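PDB 4UWM: 3,6-diketocamphane 1,6 monooxygenase from Pseudomonas putida, which uses reduced FMN and molecular oxygen to turn a diketocamphane into a lactone in the breakdown of (-)-camphor. Local coordinates for residues L7-Y12 with I27-Q32; V36-M41 with Q360-I365; L60-A65 with G93-I98; T258-D263 with G275-C280. One frame throughout, in Å; residues are numbered along the deposited sequence.

In the fold
All four contacts belong to one TIM barrel and are largely buried, yet they differ in place and chemistry. Interaction 1 joins strand 4-9 to helix 19-35 and carries the strand on into the flavin pocket, so it alone among the four reaches FMN. Interaction 2 abuts it, Leu7 N meeting Ser40 O, and packs the end of the same helix against helix 356-369, pairing an apolar Ile38-Leu362 contact with the partly exposed Glu363. That helix also meets interaction 4, where Ser361 OG is hydrogen-bonded to Cys261 N; there the packing is apolar, with a partly exposed threonine at one end. Interaction 3 joins two helices on the dimer side through aliphatic groups.

Interaction 1 (L7-Y12 with I27-Q32); sequences LIFHPY and IKSAVQ. With FMN (flavin mononucleotide), chain C.
Phe9 and Leu7 lean from strand 4-9 onto Ser29 of helix 19-35, in the beta-alpha-beta unit of the TIM barrel that strand 40-43 completes. Phe9 CE1 comes to 4.1 Å from Ser29 OG, the oxygen lying oblique to the ring, and Leu7 CD2 is 4.4 Å from Ser29 CB. These are plain van der Waals contacts; no hydrogen bond crosses, and the Ser29 hydroxyl is hydrogen-bonded within its own helix to Trp25 O. The Phe9 ring extends toward the helix with CG anti to the backbone N (chi1 -162°), and Leu60 and Trp25 pack around it.

The alternate residues of this segment turn to the cofactor. Ile8 CD1 touches FMN O4 at 3.4 Å. His10 NE2 donates a hydrogen bond to FMN N5, 2.8 Å long and bent to 153° at the hydrogen, and it lies equally near FMN O4. At the other ring nitrogen, ND1 is hydrogen-bonded to the carboxylate of Glu347, so the imidazole is held from both ends and its rotation is set. A leucine in place of His10 would probably leave flavin N5 without this donor and cost the Glu347 carboxylate its bond to ND1. Pro11, which follows a cis peptide bond, lays CB over the centre of one Phe9 face, while Tyr12 OH stands 3.8 Å above the plane of the imidazole, over its centre.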
loop_
_atom_site.group_PDB
_atom_site.type_symbol
_atom_site.label_atom_id
_atom_site.label_comp_id
_atom_site.label_asym_id
_atom_site.label_seq_id
_atom_site.Cartn_x
_atom_site.Cartn_y
_atom_site.Cartn_z
ATOM N N LEU A 7 -1.145 18.623 8.986
ATOM C CA LEU A 7 -2.468 18.021 9.047
ATOM C C LEU A 7 -2.299 16.617 9.604
ATOM O O LEU A 7 -1.345 15.930 9.245
ATOM C CB LEU A 7 -3.081 18.001 7.645
ATOM C CG LEU A 7 -4.563 17.683 7.466
ATOM C CD1 LEU A 7 -5.467 18.778 8.055
ATOM C CD2 LEU A 7 -4.855 17.466 5.993
ATOM N N ILE A 8 -3.151 16.227 10.550
ATOM C CA ILE A 8 -3.210 14.839 10.975
ATOM C C ILE A 8 -4.583 14.240 10.614
ATOM O O ILE A 8 -5.629 14.782 10.962
ATOM C CB ILE A 8 -2.750 14.582 12.436
ATOM C CG1 ILE A 8 -2.757 13.064 12.735
ATOM C CG2 ILE A 8 -3.569 15.369 13.457
ATOM C CD1 ILE A 8 -1.950 12.649 13.940
ATOM N N PHE A 9 -4.541 13.135 9.880
ATOM C CA PHE A 9 -5.717 12.479 9.310
ATOM C C PHE A 9 -5.825 11.118 9.983
ATOM O O PHE A 9 -5.253 10.106 9.511
ATOM C CB PHE A 9 -5.496 12.347 7.811
ATOM C CG PHE A 9 -6.740 12.084 6.999
ATOM C CD1 PHE A 9 -7.712 13.066 6.828
ATOM C CD2 PHE A 9 -6.889 10.873 6.328
ATOM C CE1 PHE A 9 -8.838 12.813 6.038
ATOM C CE2 PHE A 9 -7.993 10.610 5.549
ATOM C CZ PHE A 9 -8.982 11.575 5.409
ATOM N N HIS A 10 -6.564 11.087 11.084
ATOM C CA HIS A 10 -6.729 9.856 11.851
ATOM C C HIS A 10 -7.288 8.616 11.151
ATOM O O HIS A 10 -6.771 7.519 11.380
ATOM C CB HIS A 10 -7.391 10.082 13.206
ATOM C CG HIS A 10 -6.417 10.472 14.257
ATOM N ND1 HIS A 10 -6.174 11.784 14.595
ATOM C CD2 HIS A 10 -5.570 9.725 15.004
ATOM C CE1 HIS A 10 -5.236 11.828 15.523
ATOM N NE2 HIS A 10 -4.853 10.594 15.789
ATOM N N PRO A 11 -8.349 8.743 10.358
ATOM C CA PRO A 11 -9.191 9.933 10.263
ATOM C C PRO A 11 -10.292 9.875 11.326
ATOM O O PRO A 11 -10.262 8.989 12.195
ATOM C CB PRO A 11 -9.804 9.784 8.886
ATOM C CG PRO A 11 -9.984 8.306 8.760
ATOM C CD PRO A 11 -8.753 7.703 9.403
ATOM N N TYR A 12 -11.232 10.820 11.285
ATOM C CA TYR A 12 -12.470 10.674 12.056
ATOM C C TYR A 12 -13.648 10.773 11.079
ATOM O O TYR A 12 -14.222 11.854 10.886
ATOM C CB TYR A 12 -12.590 11.749 13.155
ATOM C CG TYR A 12 -11.567 11.598 14.269
ATOM C CD1 TYR A 12 -11.634 10.516 15.151
ATOM C CD2 TYR A 12 -10.540 12.527 14.442
ATOM C CE1 TYR A 12 -10.697 10.357 16.164
ATOM C CE2 TYR A 12 -9.598 12.370 15.462
ATOM C CZ TYR A 12 -9.695 11.286 16.318
ATOM O OH TYR A 12 -8.792 11.093 17.342
ATOM N N ILE A 27 -7.388 11.880 -0.304
ATOM C CA ILE A 27 -6.651 12.407 -1.468
ATOM C C ILE A 27 -6.975 13.904 -1.672
ATOM O O ILE A 27 -6.060 14.716 -1.840
ATOM C CB ILE A 27 -6.923 11.608 -2.771
ATOM C CG1 ILE A 27 -6.412 10.149 -2.658
ATOM C CG2 ILE A 27 -6.263 12.294 -3.990
ATOM C CD1 ILE A 27 -6.930 9.228 -3.766
ATOM N N LYS A 28 -8.270 14.251 -1.644
ATOM C CA LYS A 28 -8.677 15.654 -1.758
ATOM C C LYS A 28 -8.050 16.502 -0.660
ATOM O O LYS A 28 -7.622 17.641 -0.916
ATOM C CB LYS A 28 -10.210 15.778 -1.823
ATOM C CG LYS A 28 -10.772 15.255 -3.141
ATOM C CD LYS A 28 -12.294 15.170 -3.188
ATOM C CE LYS A 28 -12.748 14.681 -4.563
ATOM N NZ LYS A 28 -14.200 14.354 -4.613
ATOM N N SER A 29 -7.952 15.938 0.538
ATOM C CA SER A 29 -7.341 16.604 1.681
ATOM C C SER A 29 -5.849 16.833 1.442
ATOM O O SER A 29 -5.350 17.925 1.710
ATOM C CB SER A 29 -7.550 15.802 2.967
ATOM O OG SER A 29 -8.860 15.978 3.495
ATOM N N ALA A 30 -5.145 15.814 0.920
ATOM C CA ALA A 30 -3.709 15.938 0.662
ATOM C C ALA A 30 -3.418 17.029 -0.388
ATOM O O ALA A 30 -2.514 17.853 -0.199
ATOM C CB ALA A 30 -3.141 14.596 0.198
ATOM N N VAL A 31 -4.174 17.013 -1.484
ATOM C CA VAL A 31 -4.041 18.022 -2.554
ATOM C C VAL A 31 -4.290 19.455 -2.023
ATOM O O VAL A 31 -3.484 20.355 -2.265
ATOM C CB VAL A 31 -4.957 17.711 -3.766
ATOM C CG1 VAL A 31 -4.915 18.829 -4.808
ATOM C CG2 VAL A 31 -4.557 16.393 -4.411
ATOM N N GLN A 32 -5.366 19.651 -1.262
ATOM C CA GLN A 32 -5.715 20.992 -0.779
ATOM C C GLN A 32 -4.662 21.483 0.216
ATOM O O GLN A 32 -4.279 22.651 0.171
ATOM C CB GLN A 32 -7.123 21.012 -0.164
ATOM C CG GLN A 32 -7.675 22.401 0.175
ATOM C CD GLN A 32 -7.193 22.949 1.519
ATOM O OE1 GLN A 32 -6.797 22.206 2.430
ATOM N NE2 GLN A 32 -7.243 24.264 1.652
HETATM N N1 FMN C . -0.889 7.121 18.361
HETATM C C2 FMN C . -0.338 7.260 17.121
HETATM O O2 FMN C . 0.646 6.559 16.804
HETATM N N3 FMN C . -0.808 8.133 16.210
HETATM C C4 FMN C . -1.854 8.931 16.460
HETATM O O4 FMN C . -2.246 9.724 15.579
HETATM C C4A FMN C . -2.522 8.846 17.789
HETATM N N5 FMN C . -3.588 9.612 18.115
HETATM C C5A FMN C . -4.183 9.521 19.331
HETATM C C6 FMN C . -5.279 10.332 19.634
HETATM C C7 FMN C . -5.904 10.252 20.879
HETATM C C7M FMN C . -7.087 11.137 21.186
HETATM C C8 FMN C . -5.387 9.285 21.891
HETATM C C8M FMN C . -6.021 9.155 23.249
HETATM C C9 FMN C . -4.294 8.477 21.592
HETATM C C9A FMN C . -3.665 8.554 20.351
HETATM N N10 FMN C . -2.547 7.735 20.042
HETATM C C10 FMN C . -1.958 7.862 18.756
HETATM C "C1'" FMN C . -2.033 6.762 21.024
HETATM C "C2'" FMN C . -0.857 7.317 21.813
HETATM O "O2'" FMN C . 0.065 7.894 20.889
HETATM C "C3'" FMN C . -0.165 6.213 22.607
HETATM O "O3'" FMN C . -0.725 6.183 23.927
HETATM C "C4'" FMN C . 1.349 6.439 22.649
HETATM O "O4'" FMN C . 1.947 6.012 21.418
HETATM C "C5'" FMN C . 2.032 5.747 23.823
HETATM O "O5'" FMN C . 2.130 6.737 24.838
HETATM P P FMN C . 3.055 6.600 26.137
HETATM O O1P FMN C . 4.319 5.914 25.726
HETATM O O2P FMN C . 3.237 8.049 26.477
HETATM O O3P FMN C . 2.195 5.817 27.090
#

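Interaction 2 (V36-M41 with Q360-I365); sequences VGIDSM and QSLELI
Val36 turns CG1 anti to its own carbonyl carbon (chi1 -57°), which sends that methyl toward Glu363, and Ile38, with CG1 placed the same way (chi1 -72°), reaches its CD1 to Leu362. Together they pack the exit of helix 19-35 against helix 356-369, where the last helix of the TIM barrel comes round beside the first. The helix exit is a Schellman motif: Gly37, with positive phi, is its C-prime residue, and Ile38 N returns to Ala33 O. Strand 40-43 begins soon after; Val36 and Ile38, one before and one after Gly37, both point their CB toward helix 356-369.

Ile38 and Leu362 cross at about a right angle, and Ile38 CD1 rests on Leu362 CB at 4.1 Å; this is the purely apolar part of the contact. Val36 and Glu363 also meet nearly at right angles. The extended glutamate passes its CB and CG by the valine, with Glu363 CG 4.0 Å from Val36 CG1. Glu363 has two conformers, so the exact fit of its outer atoms is less certain; in the one described, its carboxylate forms a salt bridge with Lys367, further along its own helix. No hydrogen bond links the two segments themselves, although Val36 O is bonded to the hydroxyl of Ser366, just beyond. Val36 CG2 comes only loosely near the helix backbone, 4.4 Å from Leu362 O.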
loop_
_atom_site.group_PDB
_atom_site.type_symbol
_atom_site.label_atom_id
_atom_site.label_comp_id
_atom_site.label_asym_id
_atom_site.label_seq_id
_atom_site.Cartn_x
_atom_site.Cartn_y
_atom_site.Cartn_z
ATOM N N VAL A 36 -2.121 24.986 -0.190
ATOM C CA VAL A 36 -2.067 26.144 0.710
ATOM C C VAL A 36 -0.831 26.114 1.611
ATOM O O VAL A 36 -0.796 26.793 2.631
ATOM C CB VAL A 36 -3.366 26.332 1.540
ATOM C CG1 VAL A 36 -4.573 26.460 0.623
ATOM C CG2 VAL A 36 -3.579 25.195 2.542
ATOM N N GLY A 37 0.164 25.301 1.231
ATOM C CA GLY A 37 1.478 25.290 1.879
ATOM C C GLY A 37 1.559 24.625 3.234
ATOM O O GLY A 37 2.453 24.930 4.036
ATOM N N ILE A 38 0.630 23.715 3.515
ATOM C CA ILE A 38 0.770 22.875 4.701
ATOM C C ILE A 38 2.007 21.965 4.507
ATOM O O ILE A 38 2.245 21.437 3.427
ATOM C CB ILE A 38 -0.553 22.155 5.048
ATOM C CG1 ILE A 38 -1.548 23.195 5.604
ATOM C CG2 ILE A 38 -0.340 21.019 6.059
ATOM C CD1 ILE A 38 -2.951 22.668 5.882
ATOM N N ASP A 39 2.829 21.863 5.548
ATOM C CA ASP A 39 4.157 21.257 5.452
ATOM C C ASP A 39 4.125 19.707 5.412
ATOM O O ASP A 39 4.925 19.087 4.727
ATOM C CB ASP A 39 5.008 21.664 6.659
ATOM C CG ASP A 39 6.426 21.136 6.569
ATOM O OD1 ASP A 39 7.078 21.405 5.547
ATOM O OD2 ASP A 39 6.889 20.443 7.510
ATOM N N SER A 40 3.232 19.114 6.190
ATOM C CA SER A 40 3.197 17.659 6.337
ATOM C C SER A 40 1.773 17.164 6.538
ATOM O O SER A 40 0.924 17.885 7.062
ATOM C CB SER A 40 4.096 17.207 7.488
ATOM O OG SER A 40 3.645 17.728 8.716
ATOM N N MET A 41 1.512 15.926 6.103
ATOM C CA MET A 41 0.248 15.269 6.408
ATOM C C MET A 41 0.543 13.915 7.031
ATOM O O MET A 41 1.202 13.099 6.413
ATOM C CB MET A 41 -0.593 15.116 5.141
ATOM C CG MET A 41 -1.938 14.411 5.372
ATOM S SD MET A 41 -2.781 14.234 3.793
ATOM C CE MET A 41 -4.354 13.504 4.297
ATOM N N GLN A 360 -11.099 26.810 3.778
ATOM C CA GLN A 360 -10.857 28.226 4.094
ATOM C C GLN A 360 -10.113 28.346 5.420
ATOM O O GLN A 360 -9.113 29.070 5.515
ATOM C CB GLN A 360 -12.181 29.005 4.161
ATOM C CG GLN A 360 -12.030 30.522 4.241
ATOM C CD GLN A 360 -11.492 31.121 2.953
ATOM O OE1 GLN A 360 -12.220 31.787 2.214
ATOM N NE2 GLN A 360 -10.214 30.878 2.671
ATOM N N SER A 361 -10.608 27.633 6.439
ATOM C CA SER A 361 -9.964 27.554 7.756
ATOM C C SER A 361 -8.490 27.156 7.638
ATOM O O SER A 361 -7.619 27.812 8.207
ATOM C CB SER A 361 -10.710 26.572 8.677
ATOM O OG SER A 361 -10.048 26.402 9.932
ATOM N N LEU A 362 -8.213 26.083 6.894
ATOM C CA LEU A 362 -6.838 25.615 6.712
ATOM C C LEU A 362 -5.983 26.648 5.986
ATOM O O LEU A 362 -4.824 26.865 6.371
ATOM C CB LEU A 362 -6.784 24.242 6.007
ATOM C CG LEU A 362 -7.344 23.024 6.758
ATOM C CD1 LEU A 362 -7.173 21.799 5.861
ATOM C CD2 LEU A 362 -6.655 22.802 8.102
ATOM N N GLU A 363 -6.549 27.292 4.955
ATOM C CA GLU A 363 -5.844 28.394 4.309
ATOM C C GLU A 363 -5.505 29.523 5.288
ATOM O O GLU A 363 -4.399 30.060 5.236
ATOM C CB GLU A 363 -6.620 28.935 3.120
ATOM C CG GLU A 363 -5.797 29.862 2.256
ATOM C CD GLU A 363 -6.447 30.132 0.930
ATOM O OE1 GLU A 363 -7.683 30.308 0.901
ATOM O OE2 GLU A 363 -5.723 30.160 -0.084
ATOM N N LEU A 364 -6.432 29.857 6.185
ATOM C CA LEU A 364 -6.208 30.931 7.151
ATOM C C LEU A 364 -5.099 30.593 8.148
ATOM O O LEU A 364 -4.222 31.422 8.416
ATOM C CB LEU A 364 -7.499 31.287 7.888
ATOM C CG LEU A 364 -8.558 32.025 7.068
ATOM C CD1 LEU A 364 -9.816 32.225 7.899
ATOM C CD2 LEU A 364 -8.031 33.354 6.535
ATOM N N ILE A 365 -5.138 29.365 8.668
ATOM C CA ILE A 365 -4.135 28.873 9.608
ATOM C C ILE A 365 -2.748 28.897 8.963
ATOM O O ILE A 365 -1.800 29.455 9.525
ATOM C CB ILE A 365 -4.486 27.456 10.111
ATOM C CG1 ILE A 365 -5.759 27.492 10.961
ATOM C CG2 ILE A 365 -3.328 26.844 10.896
ATOM C CD1 ILE A 365 -6.539 26.190 10.967
#

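Interaction 3 (L60-A65 with G93-I98); sequences LIAAAA and GWLSQI
Leu95 and Ile61 meet with their side chains at about a right angle, and the fork of the leucine makes the largest single share of the contact. Its CG lies anti to the backbone N (chi1 -177°), which carries both methyls across to helix 57-65. There they divide the work: Leu95 CD2 presses on Ile61 CG2 at 3.8 Å, while Leu95 CD1 settles beside Ala62, 4.1 Å from Ala62 CA and 4.2 Å from Ala62 CB. The CG2 branch of Ile61 thus faces the fork, touching both of its methyls. One turn further along, Ala65 CB points to Ile98 CG2 at 4.2 Å; Ile98 has two conformers, and in the one described its CD1 lies over the centre of one face of the Trp94 ring.

Alanines on one helix allow the larger side chains of the other to approach its backbone. With the fork of Leu95 cut back to an alanine, a gap is likely to open beside Ile61 and Ala62, leaving the two segments joined chiefly through Ala65 and Ile98. On the inner side Ile61 also packs on Phe73 and Pro75 of strand 72-79, whereas Ala62 touches Leu59 of the second subunit and Ile98 touches Phe23 of that subunit. The axes of the two short segments come within 10.6 Å of each other at a crossing angle of 22°, the near-parallel side-by-side packing of neighbouring outer helices in a TIM barrel, here next to the dimer interface.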
loop_
_atom_site.group_PDB
_atom_site.type_symbol
_atom_site.label_atom_id
_atom_site.label_comp_id
_atom_site.label_asym_id
_atom_site.label_seq_id
_atom_site.Cartn_x
_atom_site.Cartn_y
_atom_site.Cartn_z
ATOM N N LEU A 60 -2.948 5.485 0.855
ATOM C CA LEU A 60 -3.398 6.854 0.645
ATOM C C LEU A 60 -2.207 7.751 0.294
ATOM O O LEU A 60 -2.284 8.578 -0.615
ATOM C CB LEU A 60 -4.100 7.355 1.899
ATOM C CG LEU A 60 -4.537 8.825 1.915
ATOM C CD1 LEU A 60 -5.376 9.167 0.682
ATOM C CD2 LEU A 60 -5.277 9.111 3.209
ATOM N N ILE A 61 -1.090 7.552 0.997
ATOM C CA ILE A 61 0.142 8.304 0.699
ATOM C C ILE A 61 0.568 8.069 -0.752
ATOM O O ILE A 61 0.849 9.020 -1.496
ATOM C CB ILE A 61 1.291 7.914 1.652
ATOM C CG1 ILE A 61 0.979 8.331 3.093
ATOM C CG2 ILE A 61 2.602 8.535 1.163
ATOM C CD1 ILE A 61 1.943 7.816 4.173
ATOM N N ALA A 62 0.606 6.801 -1.158
ATOM C CA ALA A 62 0.941 6.451 -2.535
ATOM C C ALA A 62 -0.014 7.071 -3.567
ATOM O O ALA A 62 0.415 7.553 -4.634
ATOM C CB ALA A 62 1.006 4.935 -2.706
ATOM N N ALA A 63 -1.308 7.055 -3.252
ATOM C CA ALA A 63 -2.317 7.654 -4.142
ATOM C C ALA A 63 -2.226 9.186 -4.278
ATOM O O ALA A 63 -2.615 9.734 -5.300
ATOM C CB ALA A 63 -3.726 7.253 -3.716
ATOM N N ALA A 64 -1.741 9.852 -3.243
ATOM C CA ALA A 64 -1.584 11.300 -3.232
ATOM C C ALA A 64 -0.199 11.763 -3.682
ATOM O O ALA A 64 0.008 12.970 -3.877
ATOM C CB ALA A 64 -1.885 11.844 -1.828
ATOM N N ALA A 65 0.743 10.816 -3.840
ATOM C CA ALA A 65 2.156 11.141 -4.078
ATOM C C ALA A 65 2.398 11.991 -5.333
ATOM O O ALA A 65 3.051 13.041 -5.257
ATOM C CB ALA A 65 3.005 9.865 -4.129
ATOM N N GLY A 93 11.033 2.116 2.176
ATOM C CA GLY A 93 12.091 2.620 1.291
ATOM C C GLY A 93 11.600 2.966 -0.111
ATOM O O GLY A 93 11.982 3.990 -0.697
ATOM N N TRP A 94 10.738 2.118 -0.665
ATOM C CA TRP A 94 10.291 2.325 -2.020
ATOM C C TRP A 94 9.367 3.554 -2.075
ATOM O O TRP A 94 9.457 4.356 -2.992
ATOM C CB TRP A 94 9.517 1.080 -2.538
ATOM C CG TRP A 94 9.182 1.145 -4.011
ATOM C CD1 TRP A 94 10.036 1.468 -5.032
ATOM C CD2 TRP A 94 7.907 0.863 -4.632
ATOM N NE1 TRP A 94 9.386 1.407 -6.238
ATOM C CE2 TRP A 94 8.077 1.042 -6.028
ATOM C CE3 TRP A 94 6.636 0.501 -4.141
ATOM C CZ2 TRP A 94 7.037 0.856 -6.944
ATOM C CZ3 TRP A 94 5.589 0.305 -5.063
ATOM C CH2 TRP A 94 5.796 0.476 -6.442
ATOM N N LEU A 95 8.489 3.665 -1.089
ATOM C CA LEU A 95 7.534 4.793 -1.028
ATOM C C LEU A 95 8.295 6.111 -0.792
ATOM O O LEU A 95 7.987 7.112 -1.427
ATOM C CB LEU A 95 6.484 4.542 0.054
ATOM C CG LEU A 95 5.370 5.619 0.193
ATOM C CD1 LEU A 95 4.756 5.932 -1.164
ATOM C CD2 LEU A 95 4.301 5.149 1.192
ATOM N N SER A 96 9.299 6.085 0.093
ATOM C CA SER A 96 10.220 7.225 0.287
ATOM C C SER A 96 10.855 7.623 -1.039
ATOM O O SER A 96 10.908 8.824 -1.361
ATOM C CB SER A 96 11.302 6.906 1.342
ATOM O OG SER A 96 12.327 7.890 1.332
ATOM N N GLN A 97 11.306 6.635 -1.827
ATOM C CA GLN A 97 11.836 6.917 -3.167
ATOM C C GLN A 97 10.810 7.565 -4.102
ATOM O O GLN A 97 11.165 8.488 -4.852
ATOM C CB GLN A 97 12.421 5.668 -3.859
ATOM C CG GLN A 97 13.760 5.169 -3.299
ATOM C CD GLN A 97 14.351 4.016 -4.115
ATOM O OE1 GLN A 97 14.180 3.949 -5.319
ATOM N NE2 GLN A 97 15.033 3.097 -3.445
ATOM N N ILE A 98 9.573 7.040 -4.114
ATOM C CA ILE A 98 8.527 7.561 -5.012
ATOM C C ILE A 98 8.281 9.042 -4.693
ATOM O O ILE A 98 8.098 9.848 -5.604
ATOM C CB ILE A 98 7.191 6.763 -4.876
ATOM C CG1 ILE A 98 7.374 5.309 -5.344
ATOM C CG2 ILE A 98 6.073 7.418 -5.674
ATOM C CD1 ILE A 98 6.226 4.382 -4.964
#

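Interaction 4 (T258-D263 with G275-C280); sequences TVFCAD and GPIGYC
Ile277 carries the apolar contact on the helix side, each of its two branches meeting a different residue of 258-263. Its CG2, anti to the backbone N, meets Thr258 CG2 at 3.8 Å, methyl to methyl, with the two side chains sliding past each other in opposite directions. The other branch, ending in CD1, reaches Phe260, where Ile277 CD1 lies 4.0 Å from Phe260 CD2 and approaches the ring obliquely. The phenyl ring is brought there by CG lying anti to the backbone N (chi1 -168°). Leu271 and Val272 of helix 265-274 also touch the ring, and Val272 touches Ile277 as well, so three elements share this apolar patch.

Strand 254-261 belongs to the parallel sheet of the TIM barrel, and the chain leaves it through helix 265-274 before entering helix 276-291, so the contact folds the second of these helices back against the strand they follow. Gly275 separates the two: it is the first residue after one helix to leave helical geometry and the N-cap of the next.

No hydrogen bond joins 258-263 to 275-280; their bonds lie within the helix or run to other parts of the barrel. Tyr279 N bonds to Gly275 O at 3.0 Å and Cys280 N to Pro276 O, opening the helix. On the strand, the backbone of Phe260 pairs with Leu320 and Gly322, and Cys261 N is bonded to Ser361 OG of helix 356-369. Thr258 uses its methyl against Ile277, while its OG1 is hydrogen-bonded to a triethylene glycol molecule, probably from the crystallisation liquor.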
loop_
_atom_site.group_PDB
_atom_site.type_symbol
_atom_site.label_atom_id
_atom_site.label_comp_id
_atom_site.label_asym_id
_atom_site.label_seq_id
_atom_site.Cartn_x
_atom_site.Cartn_y
_atom_site.Cartn_z
ATOM N N THR A 258 -7.022 20.534 18.044
ATOM C CA THR A 258 -8.252 20.801 17.309
ATOM C C THR A 258 -8.269 22.310 17.019
ATOM O O THR A 258 -8.176 23.122 17.946
ATOM C CB THR A 258 -9.471 20.374 18.136
ATOM O OG1 THR A 258 -9.358 18.982 18.450
ATOM C CG2 THR A 258 -10.780 20.647 17.384
ATOM N N VAL A 259 -8.333 22.665 15.736
ATOM C CA VAL A 259 -8.085 24.026 15.267
ATOM C C VAL A 259 -9.111 24.387 14.212
ATOM O O VAL A 259 -9.289 23.663 13.236
ATOM C CB VAL A 259 -6.674 24.198 14.642
ATOM C CG1 VAL A 259 -6.396 25.657 14.312
ATOM C CG2 VAL A 259 -5.596 23.682 15.565
ATOM N N PHE A 260 -9.801 25.510 14.412
ATOM C CA PHE A 260 -10.703 26.017 13.385
ATOM C C PHE A 260 -10.677 27.546 13.333
ATOM O O PHE A 260 -10.748 28.224 14.368
ATOM C CB PHE A 260 -12.122 25.477 13.554
ATOM C CG PHE A 260 -13.005 25.737 12.359
ATOM C CD1 PHE A 260 -13.685 26.952 12.221
ATOM C CD2 PHE A 260 -13.141 24.785 11.359
ATOM C CE1 PHE A 260 -14.485 27.195 11.115
ATOM C CE2 PHE A 260 -13.938 25.024 10.248
ATOM C CZ PHE A 260 -14.611 26.231 10.122
ATOM N N CYS A 261 -10.553 28.061 12.114
ATOM C CA CYS A 261 -10.412 29.489 11.876
ATOM C C CYS A 261 -11.475 30.007 10.905
ATOM O O CYS A 261 -11.799 29.339 9.931
ATOM C CB CYS A 261 -9.021 29.762 11.316
ATOM S SG CYS A 261 -8.458 31.455 11.496
ATOM N N ALA A 262 -11.997 31.198 11.185
ATOM C CA ALA A 262 -12.941 31.874 10.305
ATOM C C ALA A 262 -12.722 33.392 10.400
ATOM O O ALA A 262 -11.819 33.848 11.120
ATOM C CB ALA A 262 -14.369 31.493 10.661
ATOM N N ASP A 263 -13.533 34.159 9.667
ATOM C CA ASP A 263 -13.413 35.621 9.645
ATOM C C ASP A 263 -13.587 36.267 11.022
ATOM O O ASP A 263 -12.842 37.181 11.375
ATOM C CB ASP A 263 -14.377 36.234 8.625
ATOM C CG ASP A 263 -13.915 36.027 7.194
ATOM O OD1 ASP A 263 -12.709 35.776 6.993
ATOM O OD2 ASP A 263 -14.751 36.114 6.270
ATOM N N GLY A 275 -20.985 22.084 13.447
ATOM C CA GLY A 275 -20.456 21.293 12.328
ATOM C C GLY A 275 -19.858 19.926 12.670
ATOM O O GLY A 275 -20.091 19.398 13.758
ATOM N N PRO A 276 -19.101 19.334 11.721
ATOM C CA PRO A 276 -18.440 18.020 11.854
ATOM C C PRO A 276 -17.624 17.845 13.144
ATOM O O PRO A 276 -17.682 16.784 13.747
ATOM C CB PRO A 276 -17.505 17.994 10.652
ATOM C CG PRO A 276 -18.255 18.755 9.608
ATOM C CD PRO A 276 -18.955 19.874 10.351
ATOM N N ILE A 277 -16.880 18.870 13.543
ATOM C CA ILE A 277 -16.043 18.809 14.758
ATOM C C ILE A 277 -16.896 18.617 16.015
ATOM O O ILE A 277 -16.716 17.653 16.754
ATOM C CB ILE A 277 -15.090 20.020 14.862
ATOM C CG1 ILE A 277 -14.207 20.096 13.618
ATOM C CG2 ILE A 277 -14.264 19.994 16.149
ATOM C CD1 ILE A 277 -13.484 21.410 13.399
ATOM N N GLY A 278 -17.871 19.505 16.227
ATOM C CA GLY A 278 -18.769 19.362 17.365
ATOM C C GLY A 278 -19.512 18.053 17.357
ATOM O O GLY A 278 -19.723 17.465 18.411
ATOM N N TYR A 279 -19.906 17.587 16.168
ATOM C CA TYR A 279 -20.593 16.299 16.026
ATOM C C TYR A 279 -19.738 15.109 16.514
ATOM O O TYR A 279 -20.208 14.247 17.273
ATOM C CB TYR A 279 -21.057 16.061 14.570
ATOM C CG TYR A 279 -21.779 14.748 14.406
ATOM C CD1 TYR A 279 -23.109 14.602 14.818
ATOM C CD2 TYR A 279 -21.123 13.626 13.896
ATOM C CE1 TYR A 279 -23.766 13.382 14.703
ATOM C CE2 TYR A 279 -21.770 12.411 13.781
ATOM C CZ TYR A 279 -23.095 12.298 14.178
ATOM O OH TYR A 279 -23.738 11.094 14.055
ATOM N N CYS A 280 -18.487 15.070 16.062
ATOM C CA CYS A 280 -17.573 13.972 16.415
ATOM C C CYS A 280 -17.321 13.978 17.925
ATOM O O CYS A 280 -17.465 12.954 18.595
ATOM C CB CYS A 280 -16.253 14.127 15.663
ATOM S SG CYS A 280 -15.049 12.830 16.054
#